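Local coordinates for pyruvate kinase (Toxoplasma gondii, PDB 3GG8), which probably catalyses the last step of glycolysis, transferring the phosphoryl group of phosphoenolpyruvate to ADP to give pyruvate and ATP, at residues Val333-Leu346 with Thr359-Cys373. Numbering follows the deposited sequence. Where two conformers were deposited one is given.
Sequences VANAVLDGTDCVML and TVETMARICYEAETC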
loop_
_atom_site.group_PDB
_atom_site.type_symbol
_atom_site.label_atom_id
_atom_site.label_comp_id
_atom_site.label_asym_id
_atom_site.label_seq_id
_atom_site.Cartn_x
_atom_site.Cartn_y
_atom_site.Cartn_z
ATOM N N VAL C 333 19.143 -26.405 0.415
ATOM C CA VAL C 333 18.922 -26.090 1.840
ATOM C C VAL C 333 18.568 -24.616 2.035
ATOM O O VAL C 333 17.634 -24.284 2.775
ATOM C CB VAL C 333 20.158 -26.444 2.694
ATOM C CG1 VAL C 333 20.044 -25.866 4.115
ATOM C CG2 VAL C 333 20.359 -27.931 2.735
ATOM N N ALA C 334 19.299 -23.744 1.350
ATOM C CA ALA C 334 19.068 -22.304 1.415
ATOM C C ALA C 334 17.661 -21.914 0.936
ATOM O O ALA C 334 16.989 -21.076 1.551
ATOM C CB ALA C 334 20.122 -21.572 0.603
ATOM N N ASN C 335 17.231 -22.524 -0.169
ATOM C CA ASN C 335 15.903 -22.243 -0.674
ATOM C C ASN C 335 14.787 -22.688 0.277
ATOM O O ASN C 335 13.771 -22.023 0.341
ATOM C CB ASN C 335 15.725 -22.694 -2.130
ATOM C CG ASN C 335 16.290 -21.667 -3.126
ATOM O OD1 ASN C 335 15.724 -20.581 -3.315
ATOM N ND2 ASN C 335 17.420 -22.001 -3.747
ATOM N N ALA C 336 14.984 -23.763 1.036
ATOM C CA ALA C 336 13.993 -24.183 2.036
ATOM C C ALA C 336 13.836 -23.103 3.109
ATOM O O ALA C 336 12.709 -22.772 3.493
ATOM C CB ALA C 336 14.378 -25.519 2.682
ATOM N N VAL C 337 14.971 -22.558 3.572
ATOM C CA VAL C 337 14.993 -21.417 4.504
ATOM C C VAL C 337 14.240 -20.216 3.910
ATOM O O VAL C 337 13.418 -19.590 4.585
ATOM C CB VAL C 337 16.445 -21.031 4.922
ATOM C CG1 VAL C 337 16.466 -19.761 5.765
ATOM C CG2 VAL C 337 17.116 -22.187 5.678
ATOM N N LEU C 338 14.499 -19.933 2.631
ATOM C CA LEU C 338 13.868 -18.807 1.960
ATOM C C LEU C 338 12.396 -19.044 1.656
ATOM O O LEU C 338 11.632 -18.096 1.536
ATOM C CB LEU C 338 14.627 -18.425 0.688
ATOM C CG LEU C 338 15.951 -17.717 0.974
ATOM C CD1 LEU C 338 16.828 -17.783 -0.245
ATOM C CD2 LEU C 338 15.698 -16.284 1.407
ATOM N N ASP C 339 12.015 -20.308 1.509
ATOM C CA ASP C 339 10.620 -20.707 1.372
ATOM C C ASP C 339 9.891 -20.388 2.683
ATOM O O ASP C 339 8.685 -20.145 2.680
ATOM C CB ASP C 339 10.514 -22.222 1.129
ATOM C CG ASP C 339 10.657 -22.615 -0.342
ATOM O OD1 ASP C 339 10.958 -21.734 -1.193
ATOM O OD2 ASP C 339 10.453 -23.829 -0.625
ATOM N N GLY C 340 10.629 -20.441 3.795
ATOM C CA GLY C 340 10.103 -20.075 5.108
ATOM C C GLY C 340 10.153 -21.169 6.154
ATOM O O GLY C 340 9.439 -21.107 7.150
ATOM N N THR C 341 11.010 -22.161 5.956
ATOM C CA THR C 341 11.021 -23.337 6.829
ATOM C C THR C 341 11.464 -23.015 8.261
ATOM O O THR C 341 12.336 -22.177 8.464
ATOM C CB THR C 341 11.896 -24.496 6.239
ATOM O OG1 THR C 341 11.539 -25.735 6.876
ATOM C CG2 THR C 341 13.390 -24.218 6.436
ATOM N N ASP C 342 10.858 -23.690 9.238
ATOM C CA ASP C 342 11.235 -23.519 10.628
ATOM C C ASP C 342 12.471 -24.320 10.925
ATOM O O ASP C 342 13.373 -23.825 11.617
ATOM C CB ASP C 342 10.104 -23.937 11.575
ATOM C CG ASP C 342 8.969 -22.924 11.602
ATOM O OD1 ASP C 342 9.053 -21.943 12.376
ATOM O OD2 ASP C 342 7.996 -23.101 10.835
ATOM N N CYS C 343 12.495 -25.563 10.409
ATOM C CA CYS C 343 13.591 -26.514 10.602
ATOM C C CYS C 343 14.119 -27.093 9.297
ATOM O O CYS C 343 13.392 -27.256 8.311
ATOM C CB CYS C 343 13.168 -27.687 11.489
ATOM S SG CYS C 343 12.430 -27.249 13.080
ATOM N N VAL C 344 15.412 -27.398 9.317
ATOM C CA VAL C 344 16.063 -28.195 8.287
ATOM C C VAL C 344 16.586 -29.469 8.968
ATOM O O VAL C 344 17.025 -29.428 10.122
ATOM C CB VAL C 344 17.182 -27.396 7.569
ATOM C CG1 VAL C 344 16.575 -26.407 6.575
ATOM C CG2 VAL C 344 18.069 -26.662 8.586
ATOM N N MET C 345 16.502 -30.602 8.275
ATOM C CA MET C 345 16.785 -31.880 8.910
ATOM C C MET C 345 17.884 -32.655 8.215
ATOM O O MET C 345 17.911 -32.735 6.976
ATOM C CB MET C 345 15.527 -32.739 8.994
ATOM C CG MET C 345 15.717 -34.024 9.781
ATOM S SD MET C 345 14.183 -34.947 9.827
ATOM C CE MET C 345 14.478 -36.210 8.610
ATOM N N LEU C 346 18.792 -33.187 9.038
ATOM C CA LEU C 346 19.831 -34.103 8.608
ATOM C C LEU C 346 19.418 -35.532 8.939
ATOM O O LEU C 346 18.895 -35.829 10.044
ATOM C CB LEU C 346 21.185 -33.747 9.242
ATOM C CG LEU C 346 21.742 -32.363 8.824
ATOM C CD1 LEU C 346 22.929 -31.908 9.695
ATOM C CD2 LEU C 346 22.095 -32.278 7.322
ATOM N N THR C 359 28.972 -31.616 9.223
ATOM C CA THR C 359 27.721 -31.462 8.498
ATOM C C THR C 359 26.791 -30.479 9.231
ATOM O O THR C 359 26.133 -29.658 8.591
ATOM C CB THR C 359 27.023 -32.821 8.216
ATOM O OG1 THR C 359 27.959 -33.726 7.610
ATOM C CG2 THR C 359 25.837 -32.640 7.266
ATOM N N VAL C 360 26.754 -30.549 10.561
ATOM C CA VAL C 360 25.907 -29.637 11.341
ATOM C C VAL C 360 26.394 -28.193 11.248
ATOM O O VAL C 360 25.587 -27.271 11.125
ATOM C CB VAL C 360 25.788 -30.037 12.841
ATOM C CG1 VAL C 360 24.926 -29.046 13.591
ATOM C CG2 VAL C 360 25.211 -31.408 12.990
ATOM N N GLU C 361 27.705 -27.994 11.321
ATOM C CA GLU C 361 28.286 -26.657 11.154
ATOM C C GLU C 361 27.981 -26.091 9.768
ATOM O O GLU C 361 27.717 -24.896 9.622
ATOM C CB GLU C 361 29.813 -26.679 11.340
ATOM C CG GLU C 361 30.319 -27.413 12.574
ATOM C CD GLU C 361 31.813 -27.217 12.797
ATOM O OE1 GLU C 361 32.206 -26.922 13.956
ATOM O OE2 GLU C 361 32.591 -27.354 11.827
ATOM N N THR C 362 28.051 -26.947 8.758
ATOM C CA THR C 362 27.845 -26.548 7.366
ATOM C C THR C 362 26.403 -26.086 7.139
ATOM O O THR C 362 26.163 -25.050 6.502
ATOM C CB THR C 362 28.251 -27.688 6.397
ATOM O OG1 THR C 362 29.623 -28.018 6.628
ATOM C CG2 THR C 362 28.056 -27.304 4.938
ATOM N N MET C 363 25.451 -26.828 7.678
ATOM C CA MET C 363 24.061 -26.430 7.556
ATOM C C MET C 363 23.753 -25.151 8.314
ATOM O O MET C 363 22.909 -24.388 7.874
ATOM C CB MET C 363 23.098 -27.543 7.995
ATOM C CG MET C 363 21.725 -27.368 7.325
ATOM S SD MET C 363 20.817 -28.901 7.168
ATOM C CE MET C 363 20.505 -29.183 8.901
ATOM N N ALA C 364 24.398 -24.948 9.465
ATOM C CA ALA C 364 24.290 -23.696 10.232
ATOM C C ALA C 364 24.809 -22.533 9.400
ATOM O O ALA C 364 24.217 -21.457 9.395
ATOM C CB ALA C 364 25.068 -23.796 11.526
ATOM N N ARG C 365 25.916 -22.762 8.694
ATOM C CA ARG C 365 26.494 -21.764 7.790
ATOM C C ARG C 365 25.560 -21.457 6.622
ATOM O O ARG C 365 25.360 -20.304 6.307
ATOM C CB ARG C 365 27.849 -22.219 7.251
ATOM C CG ARG C 365 29.027 -22.000 8.183
ATOM C CD ARG C 365 30.335 -22.364 7.479
ATOM N NE ARG C 365 30.793 -23.719 7.808
ATOM C CZ ARG C 365 31.608 -24.010 8.829
ATOM N NH1 ARG C 365 31.975 -25.272 9.055
ATOM N NH2 ARG C 365 32.063 -23.040 9.622
ATOM N N ILE C 366 24.988 -22.490 5.995
ATOM C CA ILE C 366 24.073 -22.299 4.854
ATOM C C ILE C 366 22.803 -21.584 5.310
ATOM O O ILE C 366 22.282 -20.742 4.599
ATOM C CB ILE C 366 23.664 -23.616 4.168
ATOM C CG1 ILE C 366 24.869 -24.327 3.561
ATOM C CG2 ILE C 366 22.632 -23.358 3.064
ATOM C CD1 ILE C 366 24.625 -25.823 3.348
ATOM N N CYS C 367 22.329 -21.920 6.508
ATOM C CA CYS C 367 21.169 -21.243 7.087
ATOM C C CYS C 367 21.471 -19.769 7.261
ATOM O O CYS C 367 20.701 -18.920 6.817
ATOM C CB CYS C 367 20.777 -21.858 8.425
ATOM S SG CYS C 367 19.871 -23.421 8.239
ATOM N N TYR C 368 22.610 -19.470 7.884
ATOM C CA TYR C 368 22.989 -18.095 8.110
ATOM C C TYR C 368 22.995 -17.301 6.817
ATOM O O TYR C 368 22.453 -16.201 6.793
ATOM C CB TYR C 368 24.341 -17.967 8.832
ATOM C CG TYR C 368 24.713 -16.526 9.104
ATOM C CD1 TYR C 368 25.463 -15.791 8.173
ATOM C CD2 TYR C 368 24.282 -15.878 10.264
ATOM C CE1 TYR C 368 25.800 -14.447 8.403
ATOM C CE2 TYR C 368 24.615 -14.523 10.505
ATOM C CZ TYR C 368 25.371 -13.826 9.566
ATOM O OH TYR C 368 25.710 -12.511 9.796
ATOM N N GLU C 369 23.597 -17.845 5.757
ATOM C CA GLU C 369 23.727 -17.113 4.477
ATOM C C GLU C 369 22.392 -16.878 3.794
ATOM O O GLU C 369 22.203 -15.856 3.142
ATOM C CB GLU C 369 24.635 -17.851 3.504
ATOM C CG GLU C 369 26.027 -18.069 4.003
ATOM C CD GLU C 369 26.908 -16.833 3.911
ATOM O OE1 GLU C 369 26.446 -15.740 3.514
ATOM O OE2 GLU C 369 28.095 -16.967 4.237
ATOM N N ALA C 370 21.481 -17.848 3.914
ATOM C CA ALA C 370 20.140 -17.738 3.332
ATOM C C ALA C 370 19.370 -16.658 4.057
ATOM O O ALA C 370 18.663 -15.876 3.447
ATOM C CB ALA C 370 19.391 -19.073 3.424
ATOM N N GLU C 371 19.521 -16.622 5.373
ATOM C CA GLU C 371 18.864 -15.633 6.211
ATOM C C GLU C 371 19.363 -14.215 5.914
ATOM O O GLU C 371 18.662 -13.240 6.167
ATOM C CB GLU C 371 19.023 -16.012 7.681
ATOM C CG GLU C 371 18.099 -17.159 8.084
ATOM C CD GLU C 371 18.544 -17.877 9.336
ATOM O OE1 GLU C 371 18.104 -19.032 9.554
ATOM O OE2 GLU C 371 19.325 -17.285 10.104
ATOM N N THR C 372 20.571 -14.119 5.362
ATOM C CA THR C 372 21.095 -12.885 4.728
ATOM C C THR C 372 20.141 -12.335 3.660
ATOM O O THR C 372 19.995 -11.123 3.511
ATOM C CB THR C 372 22.497 -13.167 4.117
ATOM O OG1 THR C 372 23.509 -12.799 5.057
ATOM C CG2 THR C 372 22.734 -12.451 2.809
ATOM N N CYS C 373 19.490 -13.237 2.926
ATOM C CA CYS C 373 18.588 -12.867 1.830
ATOM C C CYS C 373 17.207 -12.401 2.272
ATOM O O CYS C 373 16.484 -11.789 1.484
ATOM C CB CYS C 373 18.395 -14.057 0.897
ATOM S SG CYS C 373 19.583 -14.168 -0.382
#
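Met363 reaches from helix 359-371 into the angle between helix 333-339 and strand 343-346, and touches both. Its CB leaves the helix toward them; with CG anti to the backbone N (chi1 -156°), the chain heads for the strand. CG meets Val333 CG1 on the helix and Val344 CG2 on the strand, each at 3.9 Å. SD lies 3.6 Å from Leu346 CD2. A bend at the last torsion then tucks CE between Val344 CG2 and Leu346 CG; at 3.4 Å from Leu346 CG it is a tight fit, the two side chains meeting tip to tip. Both methyls of Leu346 also rest against Thr359 CG2, while Val344 CG2 packs on Cys367 SG.

The axes of helices 333-339 and 359-371 come within 8.6 Å and cross at -48°, closest where small residues face each other: Ala334 CB is 3.8 Å from Ala370 CB, which also touches Val337 CG1. Ile366 CG2 covers Val333 and Ala334, and at the far end Leu338 CD2 rests against Cys373 CB. No hydrogen bond spans this apolar seam; the carboxylate of Glu371 turns to Thr38 and the backbone N of Arg37. Helix 333-339 ends in a Schellman motif, Thr341 N bonding back to Ala336 O and Gly340 taking positive phi. This is the end of pyruvate kinase's (beta/alpha)8 TIM barrel: consecutive outer helices 327-339 and 356-371 packed over the eighth strand, 343-346, which pairs with the first, 39-43, closing the barrel.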